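Local coordinates for predicted component of a thermophile-specific DNA repair system, contains a RAMP domain (Methanopyrus kandleri, PDB 4N0L), which binds RNA as the Csm3 subunit of the type III-A CRISPR system and probably forms part of its crRNA-guided antiviral defence, at residues 173-178 with 305-310; 221-226 with 269-274; 320-325 with 329-334. All coordinates share one frame; numbering follows the deposited sequence.

Contact 1: residues 173-178 with 305-310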
loop_
_atom_site.group_PDB
_atom_site.type_symbol
_atom_site.label_atom_id
_atom_site.label_comp_id
_atom_site.label_asym_id
_atom_site.label_seq_id
_atom_site.Cartn_x
_atom_site.Cartn_y
_atom_site.Cartn_z
ATOM N N ALA A 173 2.985 -5.670 -2.611
ATOM C CA ALA A 173 2.171 -6.767 -2.114
ATOM C C ALA A 173 2.269 -6.830 -0.596
ATOM O O ALA A 173 3.364 -6.790 -0.033
ATOM C CB ALA A 173 2.605 -8.083 -2.735
ATOM N N PHE A 174 1.117 -6.927 0.059
ATOM C CA PHE A 174 1.067 -7.012 1.512
ATOM C C PHE A 174 0.857 -8.451 1.951
ATOM O O PHE A 174 -0.048 -9.128 1.470
ATOM C CB PHE A 174 -0.056 -6.135 2.075
ATOM C CG PHE A 174 0.206 -4.658 1.978
ATOM C CD1 PHE A 174 0.491 -3.921 3.116
ATOM C CD2 PHE A 174 0.165 -4.005 0.757
ATOM C CE1 PHE A 174 0.729 -2.562 3.039
ATOM C CE2 PHE A 174 0.405 -2.647 0.673
ATOM C CZ PHE A 174 0.688 -1.925 1.816
ATOM N N ARG A 175 1.699 -8.922 2.862
ATOM C CA ARG A 175 1.515 -10.249 3.431
ATOM C C ARG A 175 0.359 -10.209 4.419
ATOM O O ARG A 175 0.136 -9.186 5.072
ATOM C CB ARG A 175 2.789 -10.726 4.130
ATOM C CG ARG A 175 2.829 -12.217 4.411
ATOM C CD ARG A 175 4.259 -12.702 4.571
ATOM N NE ARG A 175 4.322 -14.112 4.944
ATOM C CZ ARG A 175 4.083 -14.565 6.170
ATOM N NH1 ARG A 175 3.752 -13.718 7.133
ATOM N NH2 ARG A 175 4.164 -15.863 6.430
ATOM N N ASP A 176 -0.383 -11.307 4.518
ATOM C CA ASP A 176 -1.426 -11.418 5.530
ATOM C C ASP A 176 -0.810 -11.165 6.901
ATOM O O ASP A 176 0.210 -11.758 7.251
ATOM C CB ASP A 176 -2.103 -12.791 5.482
ATOM C CG ASP A 176 -3.037 -12.941 4.295
ATOM O OD1 ASP A 176 -3.332 -11.920 3.639
ATOM O OD2 ASP A 176 -3.485 -14.076 4.026
ATOM N N ALA A 177 -1.418 -10.258 7.660
ATOM C CA ALA A 177 -0.892 -9.875 8.963
ATOM C C ALA A 177 -1.560 -10.671 10.076
ATOM O O ALA A 177 -2.711 -10.420 10.431
ATOM C CB ALA A 177 -1.075 -8.380 9.193
ATOM N N HIS A 178 -0.824 -11.628 10.626
ATOM C CA HIS A 178 -1.332 -12.476 11.695
ATOM C C HIS A 178 -0.773 -12.011 13.033
ATOM O O HIS A 178 0.288 -11.389 13.076
ATOM C CB HIS A 178 -0.968 -13.941 11.434
ATOM C CG HIS A 178 -1.677 -14.543 10.263
ATOM N ND1 HIS A 178 -2.900 -15.173 10.376
ATOM C CD2 HIS A 178 -1.347 -14.608 8.950
ATOM C CE1 HIS A 178 -3.286 -15.603 9.190
ATOM N NE2 HIS A 178 -2.358 -15.271 8.305
ATOM N N VAL A 305 9.372 -4.316 18.588
ATOM C CA VAL A 305 8.895 -4.962 17.368
ATOM C C VAL A 305 8.868 -6.469 17.606
ATOM O O VAL A 305 9.826 -7.176 17.297
ATOM C CB VAL A 305 9.781 -4.635 16.145
ATOM C CG1 VAL A 305 9.177 -5.229 14.878
ATOM C CG2 VAL A 305 9.952 -3.130 15.990
ATOM N N THR A 306 7.749 -6.952 18.138
ATOM C CA THR A 306 7.646 -8.324 18.627
ATOM C C THR A 306 7.673 -9.376 17.524
ATOM O O THR A 306 8.004 -10.536 17.775
ATOM C CB THR A 306 6.362 -8.515 19.459
ATOM O OG1 THR A 306 5.219 -8.519 18.594
ATOM C CG2 THR A 306 6.223 -7.395 20.473
ATOM N N TYR A 307 7.325 -8.967 16.307
ATOM C CA TYR A 307 7.246 -9.885 15.176
ATOM C C TYR A 307 8.598 -10.503 14.854
ATOM O O TYR A 307 8.670 -11.632 14.366
ATOM C CB TYR A 307 6.704 -9.162 13.941
ATOM C CG TYR A 307 6.494 -10.047 12.727
ATOM C CD1 TYR A 307 5.785 -11.239 12.824
ATOM C CD2 TYR A 307 6.988 -9.680 11.481
ATOM C CE1 TYR A 307 5.577 -12.041 11.711
ATOM C CE2 TYR A 307 6.789 -10.474 10.365
ATOM C CZ TYR A 307 6.082 -11.654 10.486
ATOM O OH TYR A 307 5.888 -12.448 9.378
ATOM N N LEU A 308 9.664 -9.758 15.132
ATOM C CA LEU A 308 11.010 -10.193 14.776
ATOM C C LEU A 308 11.413 -11.482 15.488
ATOM O O LEU A 308 12.174 -12.280 14.944
ATOM C CB LEU A 308 12.025 -9.088 15.073
ATOM C CG LEU A 308 11.834 -7.788 14.282
ATOM C CD1 LEU A 308 13.012 -6.849 14.487
ATOM C CD2 LEU A 308 11.603 -8.053 12.795
ATOM N N SER A 309 10.891 -11.692 16.693
ATOM C CA SER A 309 11.227 -12.889 17.462
ATOM C C SER A 309 10.583 -14.149 16.891
ATOM O O SER A 309 11.007 -15.262 17.199
ATOM C CB SER A 309 10.811 -12.719 18.927
ATOM O OG SER A 309 11.566 -11.706 19.568
ATOM N N ASP A 310 9.566 -13.974 16.053
ATOM C CA ASP A 310 8.866 -15.107 15.454
ATOM C C ASP A 310 9.506 -15.541 14.141
ATOM O O ASP A 310 9.117 -16.555 13.562
ATOM C CB ASP A 310 7.394 -14.764 15.213
ATOM C CG ASP A 310 6.664 -14.390 16.487
ATOM O OD1 ASP A 310 7.203 -14.655 17.581
ATOM O OD2 ASP A 310 5.547 -13.838 16.394
#
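Y307 reaches across to R175, and its side chain is easiest to follow outward from the backbone. CB heads toward 173-178, with CG anti to the backbone N (chi1 -176°), which carries the ring away from its own turn and over strand 223-231. There the ring lies over the CA of G225, CD1 being the closest ring carbon to that CA at 3.4 Å. Beyond the ring, OH arrives beside the guanidinium of R175, 3.3 Å from its NH1. The angle is too poor for a hydrogen bond, and OH approaches the guanidinium obliquely. The ring and guanidinium planes stand 36° apart, while the two side chains run roughly at right angles. R175 is extended from CG to NE and exposed, so this is a light surface touch that buries only 63 Å². Firmer anchors lie alongside: T306 OG1 bonds to E13, and D310 OD2 takes the backbone N of T181. Together they hold 305-310 against strand 7-16 and the start of helix 181-191, while R175 lies just past edge strand 172-174 of the antiparallel sheet, in the RRM-like fold on which RAMP proteins are built.

Contact 2: residues 221-226 with 269-274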
loop_
_atom_site.group_PDB
_atom_site.type_symbol
_atom_site.label_atom_id
_atom_site.label_comp_id
_atom_site.label_asym_id
_atom_site.label_seq_id
_atom_site.Cartn_x
_atom_site.Cartn_y
_atom_site.Cartn_z
ATOM N N GLY A 221 -3.199 -2.678 21.710
ATOM C CA GLY A 221 -1.832 -3.102 21.946
ATOM C C GLY A 221 -1.475 -4.385 21.219
ATOM O O GLY A 221 -0.316 -4.806 21.218
ATOM N N SER A 222 -2.474 -5.009 20.600
ATOM C CA SER A 222 -2.253 -6.219 19.812
ATOM C C SER A 222 -1.320 -5.935 18.646
ATOM O O SER A 222 -1.280 -4.819 18.123
ATOM C CB SER A 222 -3.577 -6.777 19.292
ATOM O OG SER A 222 -4.422 -7.159 20.364
ATOM N N ARG A 223 -0.568 -6.947 18.235
ATOM C CA ARG A 223 0.451 -6.743 17.222
ATOM C C ARG A 223 0.390 -7.815 16.143
ATOM O O ARG A 223 0.304 -9.009 16.433
ATOM C CB ARG A 223 1.831 -6.697 17.877
ATOM C CG ARG A 223 2.021 -5.470 18.762
ATOM C CD ARG A 223 3.145 -5.660 19.756
ATOM N NE ARG A 223 3.137 -4.638 20.799
ATOM C CZ ARG A 223 3.980 -3.612 20.848
ATOM N NH1 ARG A 223 4.906 -3.468 19.911
ATOM N NH2 ARG A 223 3.900 -2.733 21.839
ATOM N N PHE A 224 0.417 -7.368 14.893
ATOM C CA PHE A 224 0.330 -8.262 13.749
ATOM C C PHE A 224 1.563 -8.102 12.876
ATOM O O PHE A 224 2.032 -6.987 12.653
ATOM C CB PHE A 224 -0.951 -7.993 12.950
ATOM C CG PHE A 224 -2.215 -8.189 13.747
ATOM C CD1 PHE A 224 -2.648 -7.223 14.648
ATOM C CD2 PHE A 224 -2.964 -9.346 13.604
ATOM C CE1 PHE A 224 -3.803 -7.408 15.389
ATOM C CE2 PHE A 224 -4.124 -9.535 14.341
ATOM C CZ PHE A 224 -4.542 -8.564 15.236
ATOM N N GLY A 225 2.109 -9.225 12.419
ATOM C CA GLY A 225 3.305 -9.219 11.597
ATOM C C GLY A 225 3.157 -8.386 10.342
ATOM O O GLY A 225 2.145 -8.473 9.650
ATOM N N LEU A 226 4.163 -7.574 10.065
ATOM C CA LEU A 226 4.184 -6.745 8.878
ATOM C C LEU A 226 5.350 -7.119 7.977
ATOM O O LEU A 226 6.502 -6.891 8.301
ATOM C CB LEU A 226 4.255 -5.268 9.245
ATOM C CG LEU A 226 4.177 -4.294 8.075
ATOM C CD1 LEU A 226 2.822 -4.364 7.394
ATOM C CD2 LEU A 226 4.464 -2.881 8.535
ATOM N N GLU A 269 -0.400 1.546 14.209
ATOM C CA GLU A 269 0.955 2.030 14.000
ATOM C C GLU A 269 1.694 1.025 13.134
ATOM O O GLU A 269 1.644 -0.177 13.398
ATOM C CB GLU A 269 1.695 2.195 15.325
ATOM C CG GLU A 269 1.074 3.166 16.309
ATOM C CD GLU A 269 1.675 3.024 17.700
ATOM O OE1 GLU A 269 2.641 2.245 17.853
ATOM O OE2 GLU A 269 1.181 3.684 18.639
ATOM N N PHE A 270 2.383 1.504 12.107
ATOM C CA PHE A 270 3.266 0.633 11.343
ATOM C C PHE A 270 4.694 0.767 11.852
ATOM O O PHE A 270 5.400 1.715 11.511
ATOM C CB PHE A 270 3.195 0.954 9.849
ATOM C CG PHE A 270 1.847 0.693 9.242
ATOM C CD1 PHE A 270 0.921 1.715 9.102
ATOM C CD2 PHE A 270 1.501 -0.583 8.819
ATOM C CE1 PHE A 270 -0.321 1.473 8.548
ATOM C CE2 PHE A 270 0.259 -0.833 8.263
ATOM C CZ PHE A 270 -0.655 0.197 8.127
ATOM N N ARG A 271 5.121 -0.198 12.657
ATOM C CA ARG A 271 6.458 -0.164 13.230
ATOM C C ARG A 271 7.393 -0.931 12.310
ATOM O O ARG A 271 7.423 -2.160 12.316
ATOM C CB ARG A 271 6.462 -0.759 14.640
ATOM C CG ARG A 271 5.690 0.077 15.651
ATOM C CD ARG A 271 5.599 -0.598 17.011
ATOM N NE ARG A 271 4.945 0.265 17.992
ATOM C CZ ARG A 271 5.246 0.299 19.286
ATOM N NH1 ARG A 271 6.189 -0.496 19.777
ATOM N NH2 ARG A 271 4.594 1.124 20.097
ATOM N N ILE A 272 8.146 -0.191 11.506
ATOM C CA ILE A 272 8.956 -0.782 10.453
ATOM C C ILE A 272 10.419 -0.814 10.871
ATOM O O ILE A 272 11.069 0.225 10.985
ATOM C CB ILE A 272 8.799 -0.010 9.134
ATOM C CG1 ILE A 272 7.327 0.013 8.717
ATOM C CG2 ILE A 272 9.665 -0.627 8.049
ATOM C CD1 ILE A 272 7.014 0.974 7.588
ATOM N N ALA A 273 10.928 -2.019 11.103
ATOM C CA ALA A 273 12.261 -2.195 11.662
ATOM C C ALA A 273 13.358 -2.132 10.603
ATOM O O ALA A 273 14.478 -1.703 10.890
ATOM C CB ALA A 273 12.337 -3.516 12.411
ATOM N N ALA A 274 13.040 -2.540 9.379
ATOM C CA ALA A 274 14.057 -2.604 8.338
ATOM C C ALA A 274 13.492 -2.611 6.923
ATOM O O ALA A 274 12.376 -3.079 6.682
ATOM C CB ALA A 274 14.929 -3.832 8.544
HETATM O O HOH W 1 6.596 -1.511 22.621
#
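R223 and R271 bring their guanidinium groups together almost perpendicular, the planes 87° apart. R271 NH1 comes to the edge of the R223 group, near its plane, whereas R223 NH2 stands over a face of the R271 group. The two NH1 atoms are 3.2 Å apart and both are donors, so the acceptors around them probably make the pairing tolerable. Water 1 takes a bond from R223 NH2 at 3.1 Å and from R271 NH1 at 3.0 Å; R223 NH1 has a salt bridge to E13, and R271 NH1 one to E304. At its NE/NH2 edge R271 grips E269, NE and NH2 both giving to OE1, at 3.0 Å from NE, with that oxygen only 3° out of the guanidinium plane. This net of carboxylates probably offsets much of the buried positive charge.

The strands are not neighbours: 7-16 runs between them in the sheet of the RRM-like fold, and the short strand segments point broadly the same way, their axes coming within 8.5 Å. Further along, A273 and A274 both face V11 of that middle strand in a classic beta bulge.

On the sheet's other face the contact is apolar. A chi1 of -176° swings L226 CG away from its own N and beside the carbonyl carbon, which sends CD2 across strand 7-16 to the edge of the F270 ring, 3.8 Å from CD2 of that ring, and the two side chains cross at about a right angle. The same L226 methyl lies 4.1 Å from I272 CG1. Helix 238-255 covers this face, with L249 and V252 against F270 and M246 against I272.

Contact 3: residues 320-325 with 329-334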
loop_
_atom_site.group_PDB
_atom_site.type_symbol
_atom_site.label_atom_id
_atom_site.label_comp_id
_atom_site.label_asym_id
_atom_site.label_seq_id
_atom_site.Cartn_x
_atom_site.Cartn_y
_atom_site.Cartn_z
ATOM N N ILE A 320 18.644 -2.336 5.332
ATOM C CA ILE A 320 18.650 -1.014 5.948
ATOM C C ILE A 320 17.814 -1.036 7.221
ATOM O O ILE A 320 16.588 -1.127 7.166
ATOM C CB ILE A 320 18.089 0.068 5.006
ATOM C CG1 ILE A 320 18.764 0.002 3.634
ATOM C CG2 ILE A 320 18.245 1.449 5.635
ATOM C CD1 ILE A 320 20.256 0.225 3.681
ATOM N N ARG A 321 18.480 -0.939 8.367
ATOM C CA ARG A 321 17.802 -0.988 9.654
ATOM C C ARG A 321 17.494 0.411 10.154
ATOM O O ARG A 321 18.208 1.363 9.834
ATOM C CB ARG A 321 18.653 -1.726 10.691
ATOM C CG ARG A 321 18.896 -3.190 10.381
ATOM C CD ARG A 321 20.018 -3.756 11.239
ATOM N NE ARG A 321 20.059 -5.213 11.166
ATOM C CZ ARG A 321 20.736 -5.891 10.246
ATOM N NH1 ARG A 321 20.720 -7.218 10.247
ATOM N NH2 ARG A 321 21.425 -5.241 9.319
ATOM N N ALA A 322 16.418 0.538 10.922
ATOM C CA ALA A 322 16.116 1.785 11.613
ATOM C C ALA A 322 17.300 2.135 12.505
ATOM O O ALA A 322 17.664 3.302 12.661
ATOM C CB ALA A 322 14.844 1.657 12.427
ATOM N N ARG A 323 17.883 1.092 13.089
ATOM C CA ARG A 323 19.044 1.193 13.963
ATOM C C ARG A 323 20.261 1.796 13.249
ATOM O O ARG A 323 21.110 2.426 13.880
ATOM C CB ARG A 323 19.359 -0.206 14.513
ATOM C CG ARG A 323 20.779 -0.459 14.989
ATOM C CD ARG A 323 20.912 -1.898 15.477
ATOM N NE ARG A 323 21.800 -2.702 14.641
ATOM C CZ ARG A 323 21.676 -4.014 14.465
ATOM N NH1 ARG A 323 20.688 -4.672 15.056
ATOM N NH2 ARG A 323 22.532 -4.667 13.690
ATOM N N ASP A 324 20.323 1.630 11.931
ATOM C CA ASP A 324 21.391 2.231 11.131
ATOM C C ASP A 324 21.203 3.735 10.945
ATOM O O ASP A 324 22.172 4.466 10.746
ATOM C CB ASP A 324 21.487 1.561 9.756
ATOM C CG ASP A 324 21.786 0.080 9.847
ATOM O OD1 ASP A 324 22.443 -0.337 10.824
ATOM O OD2 ASP A 324 21.376 -0.664 8.932
ATOM N N LEU A 325 19.956 4.189 10.992
ATOM C CA LEU A 325 19.648 5.586 10.707
ATOM C C LEU A 325 19.396 6.416 11.957
ATOM O O LEU A 325 19.487 7.643 11.925
ATOM C CB LEU A 325 18.426 5.680 9.794
ATOM C CG LEU A 325 18.410 4.806 8.540
ATOM C CD1 LEU A 325 17.077 4.957 7.833
ATOM C CD2 LEU A 325 19.558 5.172 7.614
ATOM N N ALA A 329 14.545 1.151 17.401
ATOM C CA ALA A 329 14.372 -0.227 16.961
ATOM C C ALA A 329 13.539 -0.261 15.682
ATOM O O ALA A 329 13.629 -1.202 14.893
ATOM C CB ALA A 329 13.716 -1.057 18.054
ATOM N N TYR A 330 12.743 0.785 15.484
ATOM C CA TYR A 330 11.877 0.901 14.318
ATOM C C TYR A 330 11.674 2.368 13.956
ATOM O O TYR A 330 11.855 3.250 14.792
ATOM C CB TYR A 330 10.524 0.230 14.580
ATOM C CG TYR A 330 9.648 0.960 15.582
ATOM C CD1 TYR A 330 8.808 1.997 15.183
ATOM C CD2 TYR A 330 9.673 0.621 16.930
ATOM C CE1 TYR A 330 8.015 2.669 16.098
ATOM C CE2 TYR A 330 8.882 1.288 17.853
ATOM C CZ TYR A 330 8.056 2.311 17.430
ATOM O OH TYR A 330 7.270 2.972 18.344
ATOM N N LEU A 331 11.293 2.628 12.709
ATOM C CA LEU A 331 10.851 3.962 12.323
ATOM C C LEU A 331 9.421 3.893 11.806
ATOM O O LEU A 331 9.020 2.909 11.185
ATOM C CB LEU A 331 11.777 4.571 11.266
ATOM C CG LEU A 331 13.230 4.826 11.676
ATOM C CD1 LEU A 331 14.028 5.415 10.522
ATOM C CD2 LEU A 331 13.294 5.735 12.896
ATOM N N ARG A 332 8.652 4.939 12.077
ATOM C CA ARG A 332 7.292 5.037 11.571
ATOM C C ARG A 332 7.355 5.463 10.102
ATOM O O ARG A 332 8.375 6.004 9.671
ATOM C CB ARG A 332 6.480 6.022 12.418
ATOM C CG ARG A 332 6.270 5.555 13.856
ATOM C CD ARG A 332 5.069 4.627 13.986
ATOM N NE ARG A 332 3.812 5.295 13.663
ATOM C CZ ARG A 332 3.051 5.924 14.554
ATOM N NH1 ARG A 332 1.922 6.506 14.170
ATOM N NH2 ARG A 332 3.418 5.974 15.827
ATOM N N PRO A 333 6.283 5.202 9.327
ATOM C CA PRO A 333 6.253 5.527 7.893
ATOM C C PRO A 333 6.751 6.936 7.566
ATOM O O PRO A 333 7.582 7.098 6.673
ATOM C CB PRO A 333 4.772 5.386 7.541
ATOM C CG PRO A 333 4.288 4.332 8.461
ATOM C CD PRO A 333 5.044 4.519 9.750
ATOM N N GLU A 334 6.263 7.929 8.300
ATOM C CA GLU A 334 6.625 9.320 8.051
ATOM C C GLU A 334 8.102 9.577 8.356
ATOM O O GLU A 334 8.732 10.446 7.750
ATOM C CB GLU A 334 5.743 10.246 8.890
ATOM C CG GLU A 334 5.999 11.728 8.691
ATOM C CD GLU A 334 5.222 12.584 9.673
ATOM O OE1 GLU A 334 4.573 12.014 10.574
ATOM O OE2 GLU A 334 5.262 13.827 9.542
HETATM O O HOH W 2 16.791 -1.544 13.660
#
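A322 presses its methyl against the backbone of Y330 and the branch point of L331, just where the chain leaves the edge strand 318-321 and curls into a short helical turn. Ahead of it, I320 packs on W336 of helix 333-338. R321 then ends the strand: its backbone N gives a 3.0 Å bond to D324 OD2, which is met from above the carboxylate plane, and its carbonyl O receives D324 N, so D324 holds both backbone groups of R321.

A322 follows as the centre of the contact. Its CB points at 329-334 and sits 3.6 Å from Y330 C and 3.6 Å from L331 CG. With CG anti to its own carbonyl carbon (chi1 -63°), L331 sets its branch point on the A322 methyl and turns CD1 to L325. R323 looks the other way. Its guanidinium has R321 CD over the centre of one face, and both arginines make salt bridges to D297, NE from R321 and NH1 from R323. R323 N, however, gives a 2.9 Å bond to water 2, which in turn donates a weak one to A329 O. One turn on from A322, L325 brings CD1 to 4.1 Å from L331 CD1, the two leucines crossing at about a right angle, with W336 touching both.

Further along the second segment R332, at the N-cap of helix 333-338, gives its backbone N-H to E335 OE1. The direct contact is therefore one of methyls, leucine branches and the Y330 backbone, apolar and non-directional; backbone bonds to strand 268-278, A322 with A273 and L331 with I272, hold each segment in place, and the water link between them is weak at its A329 end.

How the contacts relate
From the N terminus, the first segment met is 173-178, at the edge strand 172-174. Contact 2 opens next at 221-226 and closes at 269-274, tying two strands that flank 7-16. Only then does 305-310 close contact 1, so the loop of contact 2 lies wholly within the larger one. Contact 3 follows in series, a short closure between 320-325 and 329-334. Backbone bonds knit them together: H178 O to G225 N joins contacts 1 and 2, while A273 O to A322 N and I272 O to L331 N join 2 and 3. V305 packs on Y330, linking 1 to 3. Together they span the sheet from 172-174 to 318-321.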